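Local atomic coordinates of aerobactin synthase IucA (Klebsiella pneumoniae subsp. pneumoniae, PDB entry 5JM8), a protein that binds ATP and magnesium and, as a synthetase of the NIS family, probably joins citrate to a hydroxylysine derivative on the way to the siderophore aerobactin. Residues T84-I89 / T106-V111; H152-S157 / F546-D551; W222-H227 / A331-L336; E232-Q237 / M341-F346. All coordinates share one frame; numbering follows the deposited sequence.

Contact 1 of 4, residues T84-I89 / T106-V111; sequences TLSRLI and TFHQRV
Ser86 OG is the polar atom gripped here. His108 NE2 donates a hydrogen bond to it across the contact, 3.1 Å long; the same ring nitrogen also makes a weak bond to Ala83 O. On its own helix the hydroxyl of Ser86 bonds the carbonyls of Phe82 and Ala83, one turn back. The donor ring is tilted to the bond across the contact: Ser86 OG lies 31° out of the plane of His108. CG of His108 stands anti to the backbone N (chi1 -176°), and this carries the imidazole across to the other helix. The edge of the ring then meets the backbone of Arg87. NE2 of His108 comes within 3.2 Å of Arg87 N, but the angle is too poor for a bond. Arg87 CB touches the same ring nitrogen at 3.4 Å. Helices 82-96 and 101-124 are joined by a short connection and form a helical hairpin. His108 spans the pair where Arg87 and His108 are nearest, with CA atoms 6.7 Å apart. The guanidinium of Arg87 leads away from the partner helix. Elsewhere the hairpin packs through apolar side chains. Phe107 and Val111 pack on Phe19 of helix 14-26, and Ile89 reaches that helix too.

Contact 2 of 4, residues H152-S157 / F546-D551; sequences HPAPKS and FCYLND
The backbones stay apart, with Pro153 and Tyr548 nearest at 7.8 Å between CA atoms, where an irregular loop passes the end of helix 545-549. Tyr548 bridges the distance. Its CG lies anti to the backbone N (chi1 -166°), which sends the ring out to the loop. His152 meets it edge to face, with planes at 73° and ring centroids 4.6 Å apart. CE1 of His152 stands over the face, offset toward the rim, 3.4 Å from Tyr548 CD1. Pro153 CG approaches Tyr548 CD2 obliquely, and Ala154 CB touches Tyr548 CE2 at 3.5 Å. At the far end of the ring Ser157 CB packs against the phenol oxygen. A water bonds Tyr548 OH and, weakly, Ser157 OG. The loop folds back on its histidine: Ala154 N donates to His152 ND1 at 3.0 Å, with a bent N-H...N angle of 139°. The side chain of His152 is about 7 Å from the bound ATP, so the contact lies near the nucleotide site. ND1 of His152 accepts from Ala154 N while NE2 bonds Asn287 OD1. With both ring nitrogens held, the rotation of the imidazole is fixed and its edge is kept against Tyr548.

Contact 3 of 4, residues W222-H227 / A331-L336; sequences WLFPLH and AGLRDL
Phe224 reaches from strand 222-226 to the strand 331-334, and its ring makes the contact. CB leaves the backbone toward the partner, and CG follows anti to the backbone N (chi1 -174°). From CG outward Leu333 covers one face of the ring. CD2 of Leu333 sits over the centre of that face, 3.9 Å from the centroid and 10° off the ring normal, a CH-pi contact. On one flank Phe224 CD2 is 4.0 Å from Leu333 CD2, and the next atom, Phe224 CE2, touches Leu333 CG at 3.6 Å. On the other flank Phe224 CE1 meets Ala331 CB at 3.9 Å and lies 3.8 Å from Gly332 N. At the tip, Phe224 CZ abuts Gly332 CA at 3.6 Å. Gly332 meets the ring at its edge, close to the ring plane, so backbone and ring touch directly there. Ala331 and Leu333 both point toward the ring, with the glycine between them. The two strands run at 104° to each other and belong to different sheets, with Phe224 bridging them. Strand 221-226 edges a three-stranded antiparallel sheet beside 177-185, whose Val184 touches both Phe224 and Leu333. Helix 198-209 adds Leu198 against Ala331, and helix 238-246 brings Trp239 onto Leu333.

Contact 4 of 4, residues E232-Q237 / M341-F346; sequences EYLLQQ and MQESLF
Glu343 meets Tyr233 and Leu234, and Ser344 meets Leu234, where a corner of the chain faces helix 228-235. The corner opens at Met341. Its carbonyl oxygen takes two bonds, from Ser344 N and from Ser344 OG, the latter 2.6 Å long and in the carbonyl plane. The first bond closes a type I turn from Met341 to Ser344. A second type I turn, Gln342 to Leu345, overlaps it. Glu343 follows and turns its side chain toward the helix. Its CB packs on Leu234 CD2 at 3.6 Å, and its carbonyl oxygen is 3.4 Å from Leu234 CD1. Beyond CG the chain is extended and carries the carboxylate to the edge of the tyrosine ring. OE1 of Glu343 lies 3.1 Å from Tyr233 CE1, with ring and carboxylate planes 59° apart. Ser344 comes next. Its CA touches Leu234 CD1 at 3.6 Å, and its CB lies close to the same methyl. The hydroxyl sits between backbone N and carbonyl carbon (chi1 67°), turned back into the corner. Leu345 and Phe346 then enter strand 345-350. The methyls of Leu234 pack on the corner, while Ser344 OG donates to Met341 O and is also bonded by Leu333 N. At Tyr233, OE1 of Glu343 faces the C-H at CE1, whose slight positive charge probably makes the approach mildly attractive.

Contacts 1 and 2 form one neighbourhood, with centres 11 Å apart. Arg110 of contact 1 makes a salt bridge to Asp551 of contact 2, and Phe107 packs on Tyr548 and Leu549. Contacts 3 and 4, 8 Å apart, form the other. Strand 221-226 runs into helix 228-235, and their partners, strands 329-334 and 345-350, are neighbours in one sheet. Phe224 packs on Phe346 between them. Contact 1 closes first along the chain; contacts 3 and 4 interleave inside the long loop closed by contact 2. Contact 2 thus joins N-terminal helices to a C-terminal helix near the bound ATP, while contacts 3 and 4 tie a helix and two sheets together, their centres 26 to 32 Å from it.

Contact 1 of 4, residues T84-I89 / T106-V111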
# COMPACT_ATOMS: atom_id res chain seq x y z
N THR A 84 49.25 3.35 10.79
CA THR A 84 50.60 2.97 11.19
C THR A 84 50.82 1.46 11.02
O THR A 84 51.70 1.05 10.27
CB THR A 84 50.90 3.36 12.66
OG1 THR A 84 50.73 4.77 12.83
CG2 THR A 84 52.33 2.98 13.04
N LEU A 85 50.02 0.65 11.71
CA LEU A 85 50.23 -0.80 11.72
C LEU A 85 50.15 -1.41 10.32
O LEU A 85 50.83 -2.39 10.02
CB LEU A 85 49.22 -1.49 12.65
CG LEU A 85 47.72 -1.36 12.38
CD1 LEU A 85 47.21 -2.35 11.34
CD2 LEU A 85 46.95 -1.53 13.68
N SER A 86 49.32 -0.82 9.46
CA SER A 86 49.17 -1.29 8.09
C SER A 86 50.41 -0.97 7.26
O SER A 86 50.84 -1.78 6.45
CB SER A 86 47.94 -0.65 7.45
OG SER A 86 47.99 0.76 7.59
N ARG A 87 50.96 0.22 7.47
CA ARG A 87 52.21 0.60 6.82
C ARG A 87 53.34 -0.31 7.27
O ARG A 87 54.19 -0.70 6.46
CB ARG A 87 52.55 2.06 7.13
CG ARG A 87 53.85 2.53 6.49
CD ARG A 87 54.15 3.99 6.81
NE ARG A 87 54.34 4.21 8.24
CZ ARG A 87 55.47 3.97 8.90
NH1 ARG A 87 56.53 3.50 8.26
NH2 ARG A 87 55.54 4.21 10.20
N LEU A 88 53.36 -0.64 8.55
CA LEU A 88 54.39 -1.51 9.10
C LEU A 88 54.31 -2.90 8.47
O LEU A 88 55.34 -3.49 8.13
CB LEU A 88 54.26 -1.62 10.62
CG LEU A 88 54.59 -0.36 11.43
CD1 LEU A 88 54.27 -0.57 12.90
CD2 LEU A 88 56.05 0.03 11.26
N ILE A 89 53.10 -3.40 8.31
CA ILE A 89 52.89 -4.73 7.72
C ILE A 89 53.25 -4.73 6.24
O ILE A 89 53.79 -5.71 5.74
CB ILE A 89 51.43 -5.21 7.90
CG1 ILE A 89 51.15 -5.47 9.38
CG2 ILE A 89 51.18 -6.49 7.11
CD1 ILE A 89 49.69 -5.67 9.71
N THR A 106 51.04 2.00 -3.53
CA THR A 106 49.74 2.02 -4.19
C THR A 106 48.75 1.16 -3.41
O THR A 106 47.59 1.52 -3.24
CB THR A 106 49.81 1.50 -5.64
OG1 THR A 106 50.71 2.32 -6.40
CG2 THR A 106 48.44 1.53 -6.29
N PHE A 107 49.23 0.01 -2.94
CA PHE A 107 48.41 -0.90 -2.16
C PHE A 107 47.99 -0.25 -0.84
O PHE A 107 46.83 -0.29 -0.47
CB PHE A 107 49.18 -2.19 -1.89
CG PHE A 107 48.48 -3.15 -0.97
CD1 PHE A 107 47.41 -3.91 -1.41
CD2 PHE A 107 48.91 -3.30 0.34
CE1 PHE A 107 46.78 -4.80 -0.56
CE2 PHE A 107 48.27 -4.19 1.20
CZ PHE A 107 47.21 -4.94 0.74
N HIS A 108 48.95 0.38 -0.16
CA HIS A 108 48.69 0.97 1.15
C HIS A 108 47.75 2.17 1.06
O HIS A 108 46.89 2.34 1.92
CB HIS A 108 50.00 1.39 1.82
CG HIS A 108 49.81 1.91 3.21
ND1 HIS A 108 49.62 3.25 3.49
CD2 HIS A 108 49.79 1.27 4.40
CE1 HIS A 108 49.49 3.41 4.79
NE2 HIS A 108 49.59 2.22 5.37
N GLN A 109 47.93 3.01 0.05
CA GLN A 109 47.07 4.18 -0.10
C GLN A 109 45.64 3.75 -0.37
O GLN A 109 44.69 4.33 0.17
CB GLN A 109 47.58 5.12 -1.21
CG GLN A 109 47.53 4.54 -2.62
CD GLN A 109 47.96 5.53 -3.69
OE1 GLN A 109 48.42 6.63 -3.38
NE2 GLN A 109 47.80 5.15 -4.95
N ARG A 110 45.48 2.70 -1.18
CA ARG A 110 44.15 2.17 -1.49
C ARG A 110 43.47 1.60 -0.25
O ARG A 110 42.27 1.75 -0.07
CB ARG A 110 44.25 1.09 -2.58
CG ARG A 110 44.49 1.66 -3.97
CD ARG A 110 44.67 0.56 -5.01
NE ARG A 110 44.80 1.10 -6.37
CZ ARG A 110 44.99 0.35 -7.45
NH1 ARG A 110 45.09 -0.96 -7.35
NH2 ARG A 110 45.09 0.93 -8.64
N VAL A 111 44.25 0.95 0.61
CA VAL A 111 43.73 0.38 1.85
C VAL A 111 43.27 1.49 2.81
O VAL A 111 42.33 1.29 3.58
CB VAL A 111 44.79 -0.50 2.55
CG1 VAL A 111 44.39 -0.82 3.98
CG2 VAL A 111 45.00 -1.79 1.77

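Contact 2 of 4, residues H152-S157 / F546-D551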
# COMPACT_ATOMS: atom_id res chain seq x y z
N HIS A 152 38.74 -8.88 2.04
CA HIS A 152 39.51 -8.09 1.09
C HIS A 152 40.18 -6.96 1.87
O HIS A 152 39.60 -6.44 2.82
CB HIS A 152 38.61 -7.53 -0.02
CG HIS A 152 39.36 -7.05 -1.22
ND1 HIS A 152 39.84 -5.76 -1.32
CD2 HIS A 152 39.71 -7.68 -2.36
CE1 HIS A 152 40.46 -5.62 -2.48
NE2 HIS A 152 40.39 -6.77 -3.13
N PRO A 153 41.42 -6.60 1.50
CA PRO A 153 42.09 -5.52 2.23
C PRO A 153 41.51 -4.13 1.95
O PRO A 153 41.48 -3.28 2.84
CB PRO A 153 43.54 -5.61 1.74
CG PRO A 153 43.44 -6.26 0.40
CD PRO A 153 42.31 -7.23 0.51
N ALA A 154 41.07 -3.91 0.72
CA ALA A 154 40.50 -2.63 0.31
C ALA A 154 39.16 -2.84 -0.41
O ALA A 154 39.06 -2.59 -1.61
CB ALA A 154 41.46 -1.88 -0.58
N PRO A 155 38.13 -3.28 0.33
CA PRO A 155 36.82 -3.58 -0.25
C PRO A 155 36.06 -2.34 -0.75
O PRO A 155 35.11 -2.49 -1.51
CB PRO A 155 36.06 -4.23 0.91
CG PRO A 155 36.73 -3.71 2.14
CD PRO A 155 38.17 -3.55 1.78
N LYS A 156 36.49 -1.15 -0.33
CA LYS A 156 35.81 0.09 -0.71
C LYS A 156 36.72 1.05 -1.46
O LYS A 156 36.68 2.26 -1.25
CB LYS A 156 35.24 0.79 0.53
CG LYS A 156 34.19 -0.03 1.28
CD LYS A 156 32.95 -0.26 0.43
CE LYS A 156 31.88 -1.01 1.21
NZ LYS A 156 30.70 -1.33 0.36
N SER A 157 37.56 0.50 -2.33
CA SER A 157 38.30 1.31 -3.28
C SER A 157 37.36 1.67 -4.43
O SER A 157 36.72 0.79 -5.01
CB SER A 157 39.54 0.55 -3.79
OG SER A 157 40.06 1.13 -4.98
N PHE A 546 47.05 -10.82 -1.28
CA PHE A 546 48.28 -10.82 -2.07
C PHE A 546 47.96 -10.71 -3.56
O PHE A 546 48.82 -10.38 -4.37
CB PHE A 546 49.11 -12.07 -1.78
CG PHE A 546 49.67 -12.10 -0.39
CD1 PHE A 546 50.72 -11.28 -0.02
CD2 PHE A 546 49.13 -12.95 0.57
CE1 PHE A 546 51.23 -11.30 1.26
CE2 PHE A 546 49.63 -12.98 1.85
CZ PHE A 546 50.68 -12.15 2.20
N CYS A 547 46.70 -10.98 -3.91
CA CYS A 547 46.23 -10.77 -5.27
C CYS A 547 46.08 -9.28 -5.55
O CYS A 547 46.36 -8.81 -6.65
CB CYS A 547 44.90 -11.49 -5.50
SG CYS A 547 44.23 -11.31 -7.17
N TYR A 548 45.64 -8.55 -4.53
CA TYR A 548 45.39 -7.12 -4.65
C TYR A 548 46.70 -6.34 -4.60
O TYR A 548 46.84 -5.27 -5.20
CB TYR A 548 44.46 -6.66 -3.53
CG TYR A 548 43.87 -5.29 -3.72
CD1 TYR A 548 42.94 -5.05 -4.71
CD2 TYR A 548 44.25 -4.23 -2.91
CE1 TYR A 548 42.39 -3.81 -4.90
CE2 TYR A 548 43.70 -2.97 -3.09
CZ TYR A 548 42.77 -2.77 -4.08
OH TYR A 548 42.22 -1.53 -4.27
N LEU A 549 47.67 -6.90 -3.88
CA LEU A 549 49.00 -6.32 -3.77
C LEU A 549 49.76 -6.45 -5.10
O LEU A 549 50.63 -5.64 -5.40
CB LEU A 549 49.76 -7.03 -2.64
CG LEU A 549 51.21 -6.66 -2.34
CD1 LEU A 549 51.37 -5.19 -1.98
CD2 LEU A 549 51.69 -7.54 -1.20
N ASN A 550 49.40 -7.47 -5.88
CA ASN A 550 49.94 -7.67 -7.22
C ASN A 550 48.89 -7.51 -8.31
O ASN A 550 48.25 -8.48 -8.71
CB ASN A 550 50.56 -9.07 -7.34
CG ASN A 550 51.77 -9.25 -6.45
OD1 ASN A 550 52.49 -8.30 -6.16
ND2 ASN A 550 52.00 -10.49 -6.03
N ASP A 551 48.71 -6.28 -8.81
CA ASP A 551 47.73 -6.02 -9.86
C ASP A 551 48.05 -6.82 -11.12
O ASP A 551 47.21 -7.57 -11.62
CB ASP A 551 47.69 -4.52 -10.19
CG ASP A 551 47.06 -3.70 -9.08
OD1 ASP A 551 46.45 -4.29 -8.17
OD2 ASP A 551 47.17 -2.46 -9.14
O HOH W 1 39.61 -1.83 -5.73

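Contact 3 of 4, residues W222-H227 / A331-L336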
# COMPACT_ATOMS: atom_id res chain seq x y z
N TRP A 222 16.02 4.73 -31.87
CA TRP A 222 15.64 4.01 -30.66
C TRP A 222 16.18 4.67 -29.40
O TRP A 222 17.21 5.35 -29.43
CB TRP A 222 16.16 2.57 -30.72
CG TRP A 222 15.68 1.78 -31.90
CD1 TRP A 222 14.76 2.17 -32.83
CD2 TRP A 222 16.10 0.47 -32.28
NE1 TRP A 222 14.58 1.18 -33.76
CE2 TRP A 222 15.39 0.12 -33.45
CE3 TRP A 222 17.00 -0.46 -31.74
CZ2 TRP A 222 15.56 -1.10 -34.09
CZ3 TRP A 222 17.17 -1.67 -32.38
CH2 TRP A 222 16.45 -1.98 -33.54
N LEU A 223 15.49 4.46 -28.29
CA LEU A 223 15.94 4.95 -26.99
C LEU A 223 16.91 3.95 -26.37
O LEU A 223 16.65 2.75 -26.36
CB LEU A 223 14.74 5.18 -26.06
CG LEU A 223 13.73 6.23 -26.53
CD1 LEU A 223 12.51 6.24 -25.62
CD2 LEU A 223 14.37 7.61 -26.59
N PHE A 224 18.03 4.47 -25.87
CA PHE A 224 19.14 3.64 -25.41
C PHE A 224 19.59 4.09 -24.01
O PHE A 224 20.08 5.21 -23.85
CB PHE A 224 20.29 3.74 -26.41
CG PHE A 224 21.43 2.81 -26.12
CD1 PHE A 224 21.41 1.50 -26.59
CD2 PHE A 224 22.52 3.24 -25.40
CE1 PHE A 224 22.47 0.65 -26.33
CE2 PHE A 224 23.58 2.40 -25.14
CZ PHE A 224 23.56 1.10 -25.60
N PRO A 225 19.41 3.23 -23.00
CA PRO A 225 19.71 3.65 -21.62
C PRO A 225 21.20 3.63 -21.29
O PRO A 225 21.94 2.79 -21.80
CB PRO A 225 18.97 2.61 -20.78
CG PRO A 225 19.01 1.38 -21.62
CD PRO A 225 18.92 1.84 -23.05
N LEU A 226 21.62 4.57 -20.44
CA LEU A 226 23.02 4.67 -20.02
C LEU A 226 23.15 4.96 -18.53
O LEU A 226 22.25 5.54 -17.91
CB LEU A 226 23.74 5.76 -20.80
CG LEU A 226 24.26 5.41 -22.20
CD1 LEU A 226 23.21 5.66 -23.25
CD2 LEU A 226 25.53 6.19 -22.50
N HIS A 227 24.28 4.56 -17.96
CA HIS A 227 24.64 4.93 -16.60
C HIS A 227 25.06 6.40 -16.62
O HIS A 227 25.88 6.79 -17.46
CB HIS A 227 25.77 4.03 -16.07
CG HIS A 227 26.08 4.22 -14.62
ND1 HIS A 227 26.54 5.41 -14.10
CD2 HIS A 227 26.00 3.36 -13.58
CE1 HIS A 227 26.73 5.28 -12.80
NE2 HIS A 227 26.41 4.04 -12.46
N ALA A 331 22.74 -4.98 -24.88
CA ALA A 331 22.89 -4.04 -25.97
C ALA A 331 24.13 -3.18 -25.76
O ALA A 331 24.71 -3.15 -24.67
CB ALA A 331 21.65 -3.17 -26.09
N GLY A 332 24.54 -2.50 -26.82
CA GLY A 332 25.69 -1.62 -26.76
C GLY A 332 25.72 -0.70 -27.96
O GLY A 332 24.92 -0.85 -28.88
N LEU A 333 26.63 0.26 -27.94
CA LEU A 333 26.81 1.17 -29.06
C LEU A 333 27.99 0.71 -29.91
O LEU A 333 28.98 0.20 -29.38
CB LEU A 333 27.04 2.60 -28.57
CG LEU A 333 25.89 3.24 -27.81
CD1 LEU A 333 26.32 4.58 -27.24
CD2 LEU A 333 24.67 3.41 -28.71
N ARG A 334 27.85 0.87 -31.22
CA ARG A 334 28.95 0.63 -32.14
C ARG A 334 29.37 1.95 -32.78
O ARG A 334 28.52 2.81 -33.04
CB ARG A 334 28.55 -0.39 -33.21
CG ARG A 334 27.20 -0.10 -33.83
CD ARG A 334 26.95 -0.87 -35.11
NE ARG A 334 27.04 -2.32 -34.94
CZ ARG A 334 25.98 -3.12 -34.82
NH1 ARG A 334 24.75 -2.64 -34.83
NH2 ARG A 334 26.16 -4.43 -34.68
N ASP A 335 30.66 2.13 -33.02
CA ASP A 335 31.15 3.36 -33.65
C ASP A 335 30.72 3.40 -35.12
O ASP A 335 29.98 2.53 -35.58
CB ASP A 335 32.67 3.49 -33.51
CG ASP A 335 33.43 2.32 -34.13
OD1 ASP A 335 32.90 1.65 -35.03
OD2 ASP A 335 34.58 2.08 -33.70
N LEU A 336 31.17 4.42 -35.84
CA LEU A 336 30.76 4.61 -37.23
C LEU A 336 31.22 3.47 -38.13
O LEU A 336 30.64 3.23 -39.19
CB LEU A 336 31.29 5.94 -37.75
CG LEU A 336 30.69 6.40 -39.08
CD1 LEU A 336 30.40 7.89 -39.02
CD2 LEU A 336 31.63 6.08 -40.23

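Contact 4 of 4, residues E232-Q237 / M341-F346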
# COMPACT_ATOMS: atom_id res chain seq x y z
N GLU A 232 28.22 10.28 -19.52
CA GLU A 232 28.94 11.55 -19.60
C GLU A 232 30.36 11.33 -20.09
O GLU A 232 30.94 12.20 -20.75
CB GLU A 232 28.94 12.25 -18.24
CG GLU A 232 27.57 12.76 -17.82
CD GLU A 232 27.55 13.32 -16.40
OE1 GLU A 232 28.47 13.02 -15.62
OE2 GLU A 232 26.60 14.07 -16.08
N TYR A 233 30.92 10.16 -19.79
CA TYR A 233 32.27 9.81 -20.22
C TYR A 233 32.27 9.37 -21.68
O TYR A 233 33.12 9.79 -22.46
CB TYR A 233 32.85 8.71 -19.32
CG TYR A 233 34.16 8.13 -19.81
CD1 TYR A 233 34.19 7.18 -20.83
CD2 TYR A 233 35.37 8.51 -19.25
CE1 TYR A 233 35.38 6.65 -21.28
CE2 TYR A 233 36.57 7.98 -19.69
CZ TYR A 233 36.56 7.05 -20.71
OH TYR A 233 37.74 6.50 -21.17
N LEU A 234 31.33 8.52 -22.06
CA LEU A 234 31.26 8.04 -23.44
C LEU A 234 30.97 9.18 -24.40
O LEU A 234 31.44 9.20 -25.53
CB LEU A 234 30.19 6.96 -23.59
CG LEU A 234 30.47 5.64 -22.87
CD1 LEU A 234 29.24 4.75 -22.91
CD2 LEU A 234 31.66 4.93 -23.49
N LEU A 235 30.20 10.15 -23.92
CA LEU A 235 29.78 11.28 -24.74
C LEU A 235 30.94 12.23 -25.02
O LEU A 235 30.93 12.96 -26.01
CB LEU A 235 28.64 12.03 -24.05
CG LEU A 235 28.00 13.19 -24.81
CD1 LEU A 235 27.40 12.73 -26.14
CD2 LEU A 235 26.95 13.85 -23.95
N GLN A 236 31.95 12.21 -24.15
CA GLN A 236 33.12 13.07 -24.33
C GLN A 236 34.18 12.38 -25.19
O GLN A 236 35.25 12.93 -25.43
CB GLN A 236 33.71 13.47 -22.97
CG GLN A 236 34.80 12.54 -22.44
CD GLN A 236 35.10 12.76 -20.97
OE1 GLN A 236 34.33 13.42 -20.26
NE2 GLN A 236 36.21 12.21 -20.50
N GLN A 237 33.87 11.17 -25.67
CA GLN A 237 34.80 10.43 -26.53
C GLN A 237 34.67 10.86 -27.99
O GLN A 237 33.66 11.42 -28.40
CB GLN A 237 34.55 8.92 -26.43
CG GLN A 237 34.79 8.34 -25.05
CD GLN A 237 36.26 8.33 -24.65
OE1 GLN A 237 36.71 9.18 -23.89
NE2 GLN A 237 37.00 7.35 -25.16
N MET A 341 31.48 -0.88 -28.89
CA MET A 341 32.23 -0.20 -27.84
C MET A 341 31.85 -0.77 -26.48
O MET A 341 30.77 -0.49 -25.95
CB MET A 341 31.96 1.31 -27.90
CG MET A 341 32.17 1.92 -29.28
SD MET A 341 33.79 1.59 -30.00
CE MET A 341 34.88 2.32 -28.78
N GLN A 342 32.74 -1.58 -25.91
CA GLN A 342 32.45 -2.34 -24.70
C GLN A 342 32.12 -1.45 -23.50
O GLN A 342 31.45 -1.89 -22.56
CB GLN A 342 33.63 -3.24 -24.35
CG GLN A 342 33.74 -4.47 -25.23
CD GLN A 342 34.78 -5.46 -24.73
OE1 GLN A 342 35.54 -5.16 -23.80
NE2 GLN A 342 34.81 -6.64 -25.32
N GLU A 343 32.58 -0.21 -23.54
CA GLU A 343 32.34 0.72 -22.44
C GLU A 343 30.89 1.22 -22.43
O GLU A 343 30.46 1.87 -21.48
CB GLU A 343 33.30 1.91 -22.53
CG GLU A 343 34.77 1.51 -22.40
CD GLU A 343 35.68 2.71 -22.19
OE1 GLU A 343 35.29 3.83 -22.58
OE2 GLU A 343 36.79 2.53 -21.64
N SER A 344 30.14 0.89 -23.49
CA SER A 344 28.74 1.29 -23.60
C SER A 344 27.78 0.14 -23.28
O SER A 344 26.58 0.34 -23.15
CB SER A 344 28.44 1.82 -25.00
OG SER A 344 28.55 0.78 -25.97
N LEU A 345 28.33 -1.06 -23.16
CA LEU A 345 27.53 -2.26 -22.97
C LEU A 345 26.71 -2.25 -21.68
O LEU A 345 27.12 -1.68 -20.67
CB LEU A 345 28.42 -3.51 -22.95
CG LEU A 345 29.09 -3.92 -24.26
CD1 LEU A 345 30.11 -5.01 -23.99
CD2 LEU A 345 28.07 -4.38 -25.28
N PHE A 346 25.53 -2.87 -21.76
CA PHE A 346 24.77 -3.23 -20.57
C PHE A 346 24.04 -4.53 -20.84
O PHE A 346 23.86 -4.92 -22.00
CB PHE A 346 23.78 -2.13 -20.18
CG PHE A 346 22.69 -1.90 -21.20
CD1 PHE A 346 21.58 -2.73 -21.25
CD2 PHE A 346 22.77 -0.84 -22.09
CE1 PHE A 346 20.58 -2.52 -22.18
CE2 PHE A 346 21.77 -0.63 -23.01
CZ PHE A 346 20.67 -1.46 -23.06